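Local structure of UTP-glucose-1-phosphate uridylyltransferase 2 (Trypanosoma brucei, 3GUE) at residues M235-V246 / F300-N309; K376-L384 / I410-I420. The protein probably catalyses the reversible formation of UDP-glucose and diphosphate from UTP and alpha-D-glucose 1-phosphate. All coordinates share one frame; numbering follows the deposited sequence.

The two contacts show how one nucleotide sugar can be held by parts of a chain that do not meet. Contact 1 pairs two strands in the seven-stranded mixed sheet of the GT-A-like nucleotidyltransferase domain, while contact 2 seats the helix 378-385 against the first strand of the C-terminal parallel sheet. Their centres lie about 30 Å apart, on opposite sides of the chain's centre, and their nearest atoms stay about 6 Å from each other. UDP-glucose bridges the gap: Asn302 of contact 1 binds the O3' and O4' hydroxyls of the glucose, and Lys376 of contact 2 reaches the diphosphate as well as the sugar's O6'.

Contact 1: residues M235-V246 / F300-N309; sequences MHEKQLGFLMEV and FFNTNNIWIN. With UPG (uridine-5'-diphosphate-glucose), chain C.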
loop_
_atom_site.group_PDB
_atom_site.type_symbol
_atom_site.label_atom_id
_atom_site.label_comp_id
_atom_site.label_asym_id
_atom_site.label_seq_id
_atom_site.Cartn_x
_atom_site.Cartn_y
_atom_site.Cartn_z
ATOM N N MET A 235 -0.960 17.654 -14.483
ATOM C CA MET A 235 -1.160 18.098 -13.107
ATOM C C MET A 235 -0.749 19.564 -12.939
ATOM O O MET A 235 -1.475 20.390 -12.352
ATOM C CB MET A 235 -0.328 17.212 -12.198
ATOM C CG MET A 235 -0.509 17.506 -10.727
ATOM S SD MET A 235 0.796 16.719 -9.791
ATOM C CE MET A 235 0.328 17.303 -8.139
ATOM N N HIS A 236 0.433 19.867 -13.453
ATOM C CA HIS A 236 0.954 21.234 -13.499
ATOM C C HIS A 236 0.083 22.252 -14.303
ATOM O O HIS A 236 -0.151 23.385 -13.855
ATOM C CB HIS A 236 2.379 21.166 -14.054
ATOM C CG HIS A 236 3.051 22.493 -14.154
ATOM N ND1 HIS A 236 3.544 23.166 -13.054
ATOM C CD2 HIS A 236 3.327 23.267 -15.223
ATOM C CE1 HIS A 236 4.083 24.306 -13.446
ATOM N NE2 HIS A 236 3.962 24.390 -14.759
ATOM N N GLU A 237 -0.387 21.841 -15.476
ATOM C CA GLU A 237 -1.212 22.688 -16.351
ATOM C C GLU A 237 -2.543 23.043 -15.711
ATOM O O GLU A 237 -3.032 24.148 -15.889
ATOM C CB GLU A 237 -1.510 21.982 -17.680
ATOM C CG GLU A 237 -0.418 22.016 -18.720
ATOM C CD GLU A 237 -0.348 20.699 -19.484
ATOM O OE1 GLU A 237 -1.391 19.987 -19.543
ATOM O OE2 GLU A 237 0.756 20.369 -19.993
ATOM N N LYS A 238 -3.136 22.080 -15.003
ATOM C CA LYS A 238 -4.358 22.301 -14.212
ATOM C C LYS A 238 -4.073 22.873 -12.810
ATOM O O LYS A 238 -5.004 23.015 -11.990
ATOM C CB LYS A 238 -5.155 20.981 -14.089
ATOM C CG LYS A 238 -5.594 20.372 -15.442
ATOM C CD LYS A 238 -6.629 21.228 -16.211
ATOM C CE LYS A 238 -8.032 21.163 -15.583
ATOM N NZ LYS A 238 -8.578 19.784 -15.369
ATOM N N GLN A 239 -2.793 23.172 -12.534
ATOM C CA GLN A 239 -2.328 23.729 -11.242
ATOM C C GLN A 239 -2.885 22.943 -10.041
ATOM O O GLN A 239 -3.419 23.533 -9.077
ATOM C CB GLN A 239 -2.690 25.220 -11.099
ATOM C CG GLN A 239 -2.078 26.225 -12.115
ATOM C CD GLN A 239 -2.993 27.445 -12.336
ATOM O OE1 GLN A 239 -4.205 27.301 -12.561
ATOM N NE2 GLN A 239 -2.418 28.641 -12.274
ATOM N N LEU A 240 -2.756 21.617 -10.102
ATOM C CA LEU A 240 -3.259 20.715 -9.058
ATOM C C LEU A 240 -2.249 20.579 -7.936
ATOM O O LEU A 240 -1.041 20.564 -8.210
ATOM C CB LEU A 240 -3.495 19.308 -9.623
ATOM C CG LEU A 240 -4.412 19.060 -10.818
ATOM C CD1 LEU A 240 -4.591 17.567 -10.976
ATOM C CD2 LEU A 240 -5.731 19.763 -10.603
ATOM N N GLY A 241 -2.743 20.481 -6.694
ATOM C CA GLY A 241 -1.902 20.175 -5.544
ATOM C C GLY A 241 -1.715 18.680 -5.336
ATOM O O GLY A 241 -0.740 18.228 -4.729
ATOM N N PHE A 242 -2.664 17.916 -5.855
ATOM C CA PHE A 242 -2.755 16.499 -5.573
ATOM C C PHE A 242 -3.470 15.829 -6.750
ATOM O O PHE A 242 -4.536 16.285 -7.195
ATOM C CB PHE A 242 -3.521 16.344 -4.256
ATOM C CG PHE A 242 -3.815 14.919 -3.834
ATOM C CD1 PHE A 242 -3.118 14.340 -2.774
ATOM C CD2 PHE A 242 -4.833 14.213 -4.426
ATOM C CE1 PHE A 242 -3.433 13.043 -2.334
ATOM C CE2 PHE A 242 -5.137 12.899 -4.042
ATOM C CZ PHE A 242 -4.451 12.311 -2.978
ATOM N N LEU A 243 -2.830 14.788 -7.285
ATOM C CA LEU A 243 -3.407 13.929 -8.277
ATOM C C LEU A 243 -3.306 12.476 -7.808
ATOM O O LEU A 243 -2.222 11.992 -7.516
ATOM C CB LEU A 243 -2.725 14.123 -9.627
ATOM C CG LEU A 243 -3.375 13.494 -10.873
ATOM C CD1 LEU A 243 -3.024 14.299 -12.100
ATOM C CD2 LEU A 243 -3.021 11.997 -11.095
ATOM N N MET A 244 -4.446 11.794 -7.745
ATOM C CA MET A 244 -4.510 10.350 -7.452
ATOM C C MET A 244 -4.746 9.503 -8.709
ATOM O O MET A 244 -5.707 9.742 -9.432
ATOM C CB MET A 244 -5.682 10.092 -6.493
ATOM C CG MET A 244 -5.949 8.607 -6.253
ATOM S SD MET A 244 -7.410 8.292 -5.263
ATOM C CE MET A 244 -6.906 8.951 -3.669
ATOM N N GLU A 245 -3.898 8.501 -8.968
ATOM C CA GLU A 245 -4.174 7.555 -10.042
ATOM C C GLU A 245 -5.127 6.489 -9.495
ATOM O O GLU A 245 -4.908 6.006 -8.393
ATOM C CB GLU A 245 -2.879 6.897 -10.580
ATOM C CG GLU A 245 -1.759 7.832 -11.040
ATOM C CD GLU A 245 -0.691 7.062 -11.811
ATOM O OE1 GLU A 245 -0.687 5.806 -11.715
ATOM O OE2 GLU A 245 0.110 7.698 -12.540
ATOM N N VAL A 246 -6.211 6.205 -10.219
ATOM C CA VAL A 246 -7.131 5.094 -9.907
ATOM C C VAL A 246 -7.231 4.121 -11.087
ATOM O O VAL A 246 -6.956 4.492 -12.233
ATOM C CB VAL A 246 -8.563 5.582 -9.545
ATOM C CG1 VAL A 246 -8.564 6.454 -8.293
ATOM C CG2 VAL A 246 -9.228 6.320 -10.736
ATOM N N PHE A 300 -13.968 2.726 -8.928
ATOM C CA PHE A 300 -12.701 3.451 -9.015
ATOM C C PHE A 300 -11.815 3.206 -7.788
ATOM O O PHE A 300 -12.075 3.700 -6.689
ATOM C CB PHE A 300 -12.936 4.936 -9.290
ATOM C CG PHE A 300 -13.655 5.199 -10.580
ATOM C CD1 PHE A 300 -13.098 4.819 -11.799
ATOM C CD2 PHE A 300 -14.903 5.805 -10.578
ATOM C CE1 PHE A 300 -13.775 5.042 -12.987
ATOM C CE2 PHE A 300 -15.587 6.072 -11.784
ATOM C CZ PHE A 300 -15.023 5.682 -12.985
ATOM N N PHE A 301 -10.767 2.413 -8.000
ATOM C CA PHE A 301 -9.938 1.892 -6.907
ATOM C C PHE A 301 -8.608 2.635 -6.878
ATOM O O PHE A 301 -7.902 2.676 -7.869
ATOM C CB PHE A 301 -9.703 0.374 -7.112
ATOM C CG PHE A 301 -9.419 -0.393 -5.840
ATOM C CD1 PHE A 301 -10.445 -0.709 -4.944
ATOM C CD2 PHE A 301 -8.138 -0.838 -5.559
ATOM C CE1 PHE A 301 -10.174 -1.428 -3.793
ATOM C CE2 PHE A 301 -7.868 -1.557 -4.404
ATOM C CZ PHE A 301 -8.873 -1.861 -3.526
ATOM N N ASN A 302 -8.285 3.211 -5.719
ATOM C CA ASN A 302 -7.015 3.889 -5.507
ATOM C C ASN A 302 -5.790 2.953 -5.669
ATOM O O ASN A 302 -5.704 1.905 -5.014
ATOM C CB ASN A 302 -7.018 4.546 -4.118
ATOM C CG ASN A 302 -5.721 5.236 -3.799
ATOM O OD1 ASN A 302 -5.009 5.752 -4.718
ATOM N ND2 ASN A 302 -5.380 5.279 -2.489
ATOM N N THR A 303 -4.875 3.342 -6.560
ATOM C CA THR A 303 -3.627 2.623 -6.790
ATOM C C THR A 303 -2.596 3.009 -5.721
ATOM O O THR A 303 -1.618 2.303 -5.531
ATOM C CB THR A 303 -3.003 2.938 -8.160
ATOM O OG1 THR A 303 -2.547 4.296 -8.181
ATOM C CG2 THR A 303 -3.973 2.685 -9.355
ATOM N N ASN A 304 -2.828 4.147 -5.058
ATOM C CA ASN A 304 -1.870 4.803 -4.123
ATOM C C ASN A 304 -0.619 5.372 -4.860
ATOM O O ASN A 304 0.353 5.772 -4.232
ATOM C CB ASN A 304 -1.530 3.920 -2.884
ATOM C CG ASN A 304 -1.647 4.708 -1.526
ATOM O OD1 ASN A 304 -2.374 5.707 -1.442
ATOM N ND2 ASN A 304 -0.915 4.266 -0.490
ATOM N N ASN A 305 -0.661 5.365 -6.198
ATOM C CA ASN A 305 0.242 6.163 -7.024
ATOM C C ASN A 305 -0.297 7.602 -6.917
ATOM O O ASN A 305 -1.292 7.951 -7.592
ATOM C CB ASN A 305 0.196 5.742 -8.514
ATOM C CG ASN A 305 0.606 4.262 -8.771
ATOM O OD1 ASN A 305 1.241 3.597 -7.953
ATOM N ND2 ASN A 305 0.232 3.768 -9.941
ATOM N N ILE A 306 0.349 8.420 -6.092
ATOM C CA ILE A 306 -0.107 9.801 -5.831
ATOM C C ILE A 306 0.985 10.837 -6.109
ATOM O O ILE A 306 2.091 10.726 -5.601
ATOM C CB ILE A 306 -0.553 10.005 -4.346
ATOM C CG1 ILE A 306 -1.500 8.900 -3.846
ATOM C CG2 ILE A 306 -1.118 11.387 -4.138
ATOM C CD1 ILE A 306 -2.790 8.830 -4.592
ATOM N N TRP A 307 0.622 11.862 -6.875
ATOM C CA TRP A 307 1.462 13.042 -7.126
ATOM C C TRP A 307 1.082 14.184 -6.202
ATOM O O TRP A 307 -0.086 14.606 -6.139
ATOM C CB TRP A 307 1.280 13.545 -8.541
ATOM C CG TRP A 307 1.970 12.742 -9.626
ATOM C CD1 TRP A 307 1.459 11.689 -10.325
ATOM C CD2 TRP A 307 3.286 12.970 -10.150
ATOM N NE1 TRP A 307 2.371 11.239 -11.236
ATOM C CE2 TRP A 307 3.509 11.999 -11.149
ATOM C CE3 TRP A 307 4.306 13.881 -9.850
ATOM C CZ2 TRP A 307 4.716 11.904 -11.857
ATOM C CZ3 TRP A 307 5.517 13.798 -10.570
ATOM C CH2 TRP A 307 5.699 12.816 -11.569
ATOM N N ILE A 308 2.088 14.740 -5.550
ATOM C CA ILE A 308 1.857 15.932 -4.765
ATOM C C ILE A 308 2.744 17.091 -5.229
ATOM O O ILE A 308 3.876 16.897 -5.691
ATOM C CB ILE A 308 1.947 15.665 -3.225
ATOM C CG1 ILE A 308 3.338 15.183 -2.823
ATOM C CG2 ILE A 308 0.802 14.655 -2.733
ATOM C CD1 ILE A 308 3.562 15.176 -1.273
ATOM N N ASN A 309 2.172 18.282 -5.170
ATOM C CA ASN A 309 2.920 19.513 -5.311
ATOM C C ASN A 309 3.431 19.882 -3.912
ATOM O O ASN A 309 2.646 20.052 -2.950
ATOM C CB ASN A 309 2.049 20.630 -5.930
ATOM C CG ASN A 309 2.817 21.959 -6.115
ATOM O OD1 ASN A 309 3.302 22.533 -5.165
ATOM N ND2 ASN A 309 2.941 22.410 -7.342
HETATM N N1 UPG C . 3.197 1.773 4.792
HETATM C C2 UPG C . 4.067 2.730 5.354
HETATM N N3 UPG C . 3.766 3.191 6.623
HETATM C C4 UPG C . 2.675 2.765 7.342
HETATM C C5 UPG C . 1.794 1.831 6.784
HETATM C C6 UPG C . 2.041 1.330 5.509
HETATM O O2 UPG C . 5.091 3.161 4.804
HETATM O O4 UPG C . 2.515 3.237 8.476
HETATM C C1C UPG C . 3.472 1.243 3.418
HETATM C C2C UPG C . 3.434 -0.264 3.148
HETATM O O2C UPG C . 4.672 -0.882 3.529
HETATM C C3C UPG C . 3.275 -0.255 1.630
HETATM C C4C UPG C . 2.330 0.915 1.408
HETATM O O4C UPG C . 2.432 1.773 2.577
HETATM O O3C UPG C . 4.530 0.069 1.034
HETATM C C5C UPG C . 0.843 0.445 1.299
HETATM O O5C UPG C . 0.321 -0.073 2.493
HETATM P PA UPG C . -0.636 -1.373 2.488
HETATM O O1A UPG C . 0.065 -2.360 1.619
HETATM O O2A UPG C . -1.038 -1.760 3.845
HETATM O O3A UPG C . -1.939 -0.821 1.646
HETATM P PB UPG C . -3.267 -0.097 2.244
HETATM O O1B UPG C . -2.833 1.029 3.088
HETATM O O2B UPG C . -4.232 -1.104 2.788
HETATM O O3B UPG C . -3.922 0.381 0.859
HETATM C "C1'" UPG C . -3.215 1.392 0.050
HETATM C "C2'" UPG C . -4.116 2.608 -0.112
HETATM C "C3'" UPG C . -5.414 2.136 -0.755
HETATM C "C4'" UPG C . -5.097 1.527 -2.130
HETATM C "C5'" UPG C . -4.083 0.364 -1.981
HETATM C "C6'" UPG C . -3.527 -0.029 -3.326
HETATM O "O2'" UPG C . -4.406 3.217 1.160
HETATM O "O3'" UPG C . -6.318 3.225 -0.828
HETATM O "O4'" UPG C . -6.281 1.057 -2.755
HETATM O "O5'" UPG C . -2.915 0.738 -1.199
HETATM O "O6'" UPG C . -2.909 -1.313 -3.221
HETATM O O HOH W 1 0.554 22.159 -9.651
HETATM O O HOH W 2 2.339 8.937 -12.888
#
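Glu245 meets residues 303-305 through backbone and side chain alike, and four of the seven hydrogen bonds between the segments gather at this end. Glu245 N donates to Asn305 O, and Glu245 O takes two bonds from one residue, Thr303 N at 3.2 Å and Thr303 OG1 at 2.9 Å, both arriving from the same face of the carbonyl plane. With chi1 at 68°, Thr303 OG1 lies between its own N and carbonyl carbon and accepts Asn305 N in an ST turn. The Asn305 amide and Glu245 carboxylate planes stand 76° apart, and Asn305 ND2 meets Glu245 OE1 (2.9 Å) from above the carboxylate plane; the same ND2 also donates to Arg371 O. Glu245 OE2 forms a salt bridge with Arg371 and accepts a hydrogen bond from a water that in turn accepts from Trp307 NE1 (2.8 Å) in the indole plane.

Strands 242-248 and 300-309 run antiparallel inside the mixed sheet of the GT-A-type fold. Leu243 and Trp307 exchange backbone bonds, Asn309 N donates to Gly241 O, and Asn309 OD1 caps Glu312 N of the next helix. Past Met244 a beta bulge shifts the register by two. Of the two residues it adds, Thr303 turns back to Glu245, whereas the side chain of Asn304 lies against the glucose, its ND2 held by Asn219. Asn302, paired with Val246, binds the sugar: its ND2 donates to O3' (2.8 Å) and to Asn304 OD1, and its backbone O accepts from O4'. Asn302 OD1 receives Asn304 N (2.7 Å) in an Asx turn.

Apolar contacts line the same strands: Ile306 CG2 sits over a face of the Phe242 ring, a CH-pi contact 3.8 Å from its centroid. The extended Met235 chain brings SD to 3.4 Å from Trp307 CB, in an oblique Met-aromatic contact.

Contact 2: residues K376-L384 / I410-I420; sequences KTCSDLLAL and IDLDGEHYKMI. With UPG (uridine-5'-diphosphate-glucose), chain C.
This is a helix-against-strand contact at the junction between the catalytic domain and the C-terminal parallel sheet, chiefly apolar and completed by two waters. Ile410 and Leu412, on the edge strand 409-412, face the first turns of helix 378-385. Ile410 divides its branches: CG2 touches Leu382 CD2 at 3.7 Å, whereas CD1, carried onward by an extended chi2 of 173°, reaches Ala383 CB at 3.6 Å. Leu412 CD1 lies against Ser379 CA (3.8 Å), and Phe423 of helix 420-427 packs on Cys378, Leu381 and Leu382. At the helix start, Cys378 CB rests on Tyr417 O at 3.3 Å, in the loop that follows the strand.

The helix opens with a capping box: Thr377 OG1 accepts Asp380 N, while Asp380 OD2 takes Thr377 N and also Lys376 N, both on its anti side. Ser379 OG pairs with Thr377 OG1 and with a water that donates to Ile410 O and accepts from Leu412 N at 2.9 Å. A second water joins Cys378 N to Lys418 O, donating to the latter at 2.7 Å.

Just before the cap, the bent chain of Lys376 leads away from the strand to UDP-glucose. Its NZ donates to O1A (2.8 Å), the bridging O3A and O6', and makes a salt bridge with Asp221, a predicted UTP-binding residue.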
loop_
_atom_site.group_PDB
_atom_site.type_symbol
_atom_site.label_atom_id
_atom_site.label_comp_id
_atom_site.label_asym_id
_atom_site.label_seq_id
_atom_site.Cartn_x
_atom_site.Cartn_y
_atom_site.Cartn_z
ATOM N N LYS A 376 -1.055 -7.088 -1.414
ATOM C CA LYS A 376 -1.560 -6.878 -0.059
ATOM C C LYS A 376 -1.622 -8.212 0.679
ATOM O O LYS A 376 -1.490 -8.266 1.917
ATOM C CB LYS A 376 -2.995 -6.313 -0.088
ATOM C CG LYS A 376 -3.250 -5.184 -1.039
ATOM C CD LYS A 376 -2.638 -3.911 -0.524
ATOM C CE LYS A 376 -1.348 -3.588 -1.241
ATOM N NZ LYS A 376 -0.995 -2.173 -0.959
ATOM N N THR A 377 -1.782 -9.281 -0.097
ATOM C CA THR A 377 -1.975 -10.624 0.451
ATOM C C THR A 377 -1.082 -11.671 -0.237
ATOM O O THR A 377 -0.426 -11.391 -1.251
ATOM C CB THR A 377 -3.438 -11.104 0.283
ATOM O OG1 THR A 377 -3.712 -11.262 -1.111
ATOM C CG2 THR A 377 -4.432 -10.134 0.917
ATOM N N CYS A 378 -1.085 -12.877 0.325
ATOM C CA CYS A 378 -0.336 -14.000 -0.224
ATOM C C CYS A 378 -0.972 -14.460 -1.543
ATOM O O CYS A 378 -0.250 -14.914 -2.420
ATOM C CB CYS A 378 -0.237 -15.155 0.784
ATOM S SG CYS A 378 0.919 -14.948 2.159
ATOM N N SER A 379 -2.303 -14.308 -1.680
ATOM C CA SER A 379 -3.004 -14.483 -2.969
ATOM C C SER A 379 -2.519 -13.583 -4.095
ATOM O O SER A 379 -2.370 -14.047 -5.227
ATOM C CB SER A 379 -4.550 -14.435 -2.863
ATOM O OG SER A 379 -5.048 -13.406 -2.014
ATOM N N ASP A 380 -2.253 -12.323 -3.762
ATOM C CA ASP A 380 -1.652 -11.347 -4.664
ATOM C C ASP A 380 -0.238 -11.734 -5.024
ATOM O O ASP A 380 0.185 -11.602 -6.203
ATOM C CB ASP A 380 -1.604 -9.961 -4.012
ATOM C CG ASP A 380 -2.969 -9.292 -3.848
ATOM O OD1 ASP A 380 -3.890 -9.518 -4.633
ATOM O OD2 ASP A 380 -3.114 -8.488 -2.899
ATOM N N LEU A 381 0.489 -12.192 -4.003
ATOM C CA LEU A 381 1.894 -12.625 -4.127
ATOM C C LEU A 381 2.047 -13.804 -5.058
ATOM O O LEU A 381 2.991 -13.843 -5.843
ATOM C CB LEU A 381 2.475 -12.992 -2.771
ATOM C CG LEU A 381 3.951 -13.410 -2.787
ATOM C CD1 LEU A 381 4.807 -12.235 -3.300
ATOM C CD2 LEU A 381 4.349 -13.865 -1.363
ATOM N N LEU A 382 1.146 -14.783 -4.910
ATOM C CA LEU A 382 1.023 -15.895 -5.834
ATOM C C LEU A 382 0.890 -15.428 -7.288
ATOM O O LEU A 382 1.568 -15.988 -8.188
ATOM C CB LEU A 382 -0.184 -16.787 -5.462
ATOM C CG LEU A 382 -0.639 -17.897 -6.426
ATOM C CD1 LEU A 382 0.525 -18.845 -6.747
ATOM C CD2 LEU A 382 -1.834 -18.683 -5.822
ATOM N N ALA A 383 0.018 -14.435 -7.518
ATOM C CA ALA A 383 -0.238 -13.950 -8.884
ATOM C C ALA A 383 1.013 -13.251 -9.428
ATOM O O ALA A 383 1.408 -13.501 -10.574
ATOM C CB ALA A 383 -1.461 -13.012 -8.956
ATOM N N LEU A 384 1.673 -12.468 -8.571
ATOM C CA LEU A 384 2.866 -11.737 -8.985
ATOM C C LEU A 384 4.024 -12.654 -9.351
ATOM O O LEU A 384 4.717 -12.440 -10.383
ATOM C CB LEU A 384 3.315 -10.757 -7.907
ATOM C CG LEU A 384 4.267 -9.656 -8.401
ATOM C CD1 LEU A 384 3.601 -8.784 -9.475
ATOM C CD2 LEU A 384 4.661 -8.792 -7.248
ATOM N N ILE A 410 -7.863 -14.692 -7.366
ATOM C CA ILE A 410 -7.322 -15.788 -6.520
ATOM C C ILE A 410 -7.878 -15.724 -5.076
ATOM O O ILE A 410 -7.613 -14.757 -4.333
ATOM C CB ILE A 410 -5.767 -15.804 -6.545
ATOM C CG1 ILE A 410 -5.243 -15.799 -7.994
ATOM C CG2 ILE A 410 -5.191 -17.029 -5.737
ATOM C CD1 ILE A 410 -3.713 -15.638 -8.136
ATOM N N ASP A 411 -8.648 -16.756 -4.705
ATOM C CA ASP A 411 -9.185 -16.911 -3.344
ATOM C C ASP A 411 -8.494 -18.099 -2.662
ATOM O O ASP A 411 -8.742 -19.291 -2.976
ATOM C CB ASP A 411 -10.713 -17.068 -3.359
ATOM C CG ASP A 411 -11.319 -17.335 -1.973
ATOM O OD1 ASP A 411 -10.623 -17.380 -0.942
ATOM O OD2 ASP A 411 -12.539 -17.524 -1.911
ATOM N N LEU A 412 -7.600 -17.753 -1.745
ATOM C CA LEU A 412 -6.845 -18.759 -1.002
ATOM C C LEU A 412 -7.441 -18.858 0.425
ATOM O O LEU A 412 -7.570 -17.843 1.115
ATOM C CB LEU A 412 -5.349 -18.414 -0.991
ATOM C CG LEU A 412 -4.501 -18.439 -2.295
ATOM C CD1 LEU A 412 -3.022 -18.155 -2.050
ATOM C CD2 LEU A 412 -4.653 -19.763 -3.065
ATOM N N ASP A 413 -7.825 -20.082 0.812
ATOM C CA ASP A 413 -8.361 -20.431 2.125
ATOM C C ASP A 413 -7.654 -19.642 3.245
ATOM O O ASP A 413 -6.436 -19.805 3.473
ATOM C CB ASP A 413 -8.195 -21.956 2.337
ATOM C CG ASP A 413 -8.966 -22.484 3.512
ATOM O OD1 ASP A 413 -9.164 -21.716 4.495
ATOM O OD2 ASP A 413 -9.343 -23.693 3.481
ATOM N N GLY A 414 -8.410 -18.772 3.916
ATOM C CA GLY A 414 -7.875 -17.954 5.014
ATOM C C GLY A 414 -7.338 -18.696 6.225
ATOM O O GLY A 414 -6.560 -18.129 7.002
ATOM N N GLU A 415 -7.743 -19.958 6.387
ATOM C CA GLU A 415 -7.273 -20.820 7.489
ATOM C C GLU A 415 -5.897 -21.449 7.205
ATOM O O GLU A 415 -5.252 -21.990 8.101
ATOM C CB GLU A 415 -8.292 -21.933 7.753
ATOM C CG GLU A 415 -9.698 -21.456 8.096
ATOM C CD GLU A 415 -10.665 -22.603 8.357
ATOM O OE1 GLU A 415 -10.321 -23.767 8.052
ATOM O OE2 GLU A 415 -11.775 -22.352 8.882
ATOM N N HIS A 416 -5.461 -21.383 5.947
ATOM C CA HIS A 416 -4.241 -22.072 5.526
ATOM C C HIS A 416 -3.179 -21.211 4.835
ATOM O O HIS A 416 -1.982 -21.536 4.902
ATOM C CB HIS A 416 -4.586 -23.257 4.611
ATOM C CG HIS A 416 -5.405 -24.314 5.277
ATOM N ND1 HIS A 416 -6.607 -24.754 4.767
ATOM C CD2 HIS A 416 -5.207 -25.002 6.425
ATOM C CE1 HIS A 416 -7.112 -25.677 5.571
ATOM N NE2 HIS A 416 -6.278 -25.852 6.583
ATOM N N TYR A 417 -3.610 -20.151 4.164
ATOM C CA TYR A 417 -2.730 -19.471 3.184
ATOM C C TYR A 417 -2.498 -18.002 3.451
ATOM O O TYR A 417 -1.874 -17.300 2.643
ATOM C CB TYR A 417 -3.292 -19.665 1.770
ATOM C CG TYR A 417 -3.427 -21.134 1.440
ATOM C CD1 TYR A 417 -2.296 -21.945 1.389
ATOM C CD2 TYR A 417 -4.674 -21.720 1.250
ATOM C CE1 TYR A 417 -2.397 -23.298 1.109
ATOM C CE2 TYR A 417 -4.789 -23.078 0.991
ATOM C CZ TYR A 417 -3.645 -23.860 0.925
ATOM O OH TYR A 417 -3.741 -25.192 0.652
ATOM N N LYS A 418 -3.023 -17.536 4.574
ATOM C CA LYS A 418 -3.063 -16.114 4.846
ATOM C C LYS A 418 -1.678 -15.709 5.336
ATOM O O LYS A 418 -1.128 -14.690 4.893
ATOM C CB LYS A 418 -4.196 -15.790 5.823
ATOM C CG LYS A 418 -4.010 -14.484 6.594
ATOM C CD LYS A 418 -5.316 -13.947 7.145
ATOM C CE LYS A 418 -5.102 -12.552 7.694
ATOM N NZ LYS A 418 -4.316 -11.682 6.765
ATOM N N MET A 419 -1.111 -16.542 6.205
ATOM C CA MET A 419 0.240 -16.355 6.712
ATOM C C MET A 419 1.244 -16.918 5.721
ATOM O O MET A 419 0.972 -17.943 5.076
ATOM C CB MET A 419 0.397 -17.013 8.074
ATOM C CG MET A 419 -0.572 -16.517 9.184
ATOM S SD MET A 419 -0.289 -14.835 9.818
ATOM C CE MET A 419 -1.432 -13.927 8.772
ATOM N N ILE A 420 2.399 -16.252 5.586
ATOM C CA ILE A 420 3.341 -16.623 4.512
ATOM C C ILE A 420 3.857 -18.050 4.679
ATOM O O ILE A 420 4.129 -18.735 3.690
ATOM C CB ILE A 420 4.526 -15.607 4.281
ATOM C CG1 ILE A 420 5.451 -16.157 3.176
ATOM C CG2 ILE A 420 5.318 -15.402 5.528
ATOM C CD1 ILE A 420 5.882 -15.193 2.116
HETATM N N1 UPG C . 3.197 1.773 4.792
HETATM C C2 UPG C . 4.067 2.730 5.354
HETATM N N3 UPG C . 3.766 3.191 6.623
HETATM C C4 UPG C . 2.675 2.765 7.342
HETATM C C5 UPG C . 1.794 1.831 6.784
HETATM C C6 UPG C . 2.041 1.330 5.509
HETATM O O2 UPG C . 5.091 3.161 4.804
HETATM O O4 UPG C . 2.515 3.237 8.476
HETATM C C1C UPG C . 3.472 1.243 3.418
HETATM C C2C UPG C . 3.434 -0.264 3.148
HETATM O O2C UPG C . 4.672 -0.882 3.529
HETATM C C3C UPG C . 3.275 -0.255 1.630
HETATM C C4C UPG C . 2.330 0.915 1.408
HETATM O O4C UPG C . 2.432 1.773 2.577
HETATM O O3C UPG C . 4.530 0.069 1.034
HETATM C C5C UPG C . 0.843 0.445 1.299
HETATM O O5C UPG C . 0.321 -0.073 2.493
HETATM P PA UPG C . -0.636 -1.373 2.488
HETATM O O1A UPG C . 0.065 -2.360 1.619
HETATM O O2A UPG C . -1.038 -1.760 3.845
HETATM O O3A UPG C . -1.939 -0.821 1.646
HETATM P PB UPG C . -3.267 -0.097 2.244
HETATM O O1B UPG C . -2.833 1.029 3.088
HETATM O O2B UPG C . -4.232 -1.104 2.788
HETATM O O3B UPG C . -3.922 0.381 0.859
HETATM C "C1'" UPG C . -3.215 1.392 0.050
HETATM C "C2'" UPG C . -4.116 2.608 -0.112
HETATM C "C3'" UPG C . -5.414 2.136 -0.755
HETATM C "C4'" UPG C . -5.097 1.527 -2.130
HETATM C "C5'" UPG C . -4.083 0.364 -1.981
HETATM C "C6'" UPG C . -3.527 -0.029 -3.326
HETATM O "O2'" UPG C . -4.406 3.217 1.160
HETATM O "O3'" UPG C . -6.318 3.225 -0.828
HETATM O "O4'" UPG C . -6.281 1.057 -2.755
HETATM O "O5'" UPG C . -2.915 0.738 -1.199
HETATM O "O6'" UPG C . -2.909 -1.313 -3.221
HETATM O O HOH W 3 -2.440 -13.130 3.108
HETATM O O HOH W 4 -7.177 -15.008 -1.101
#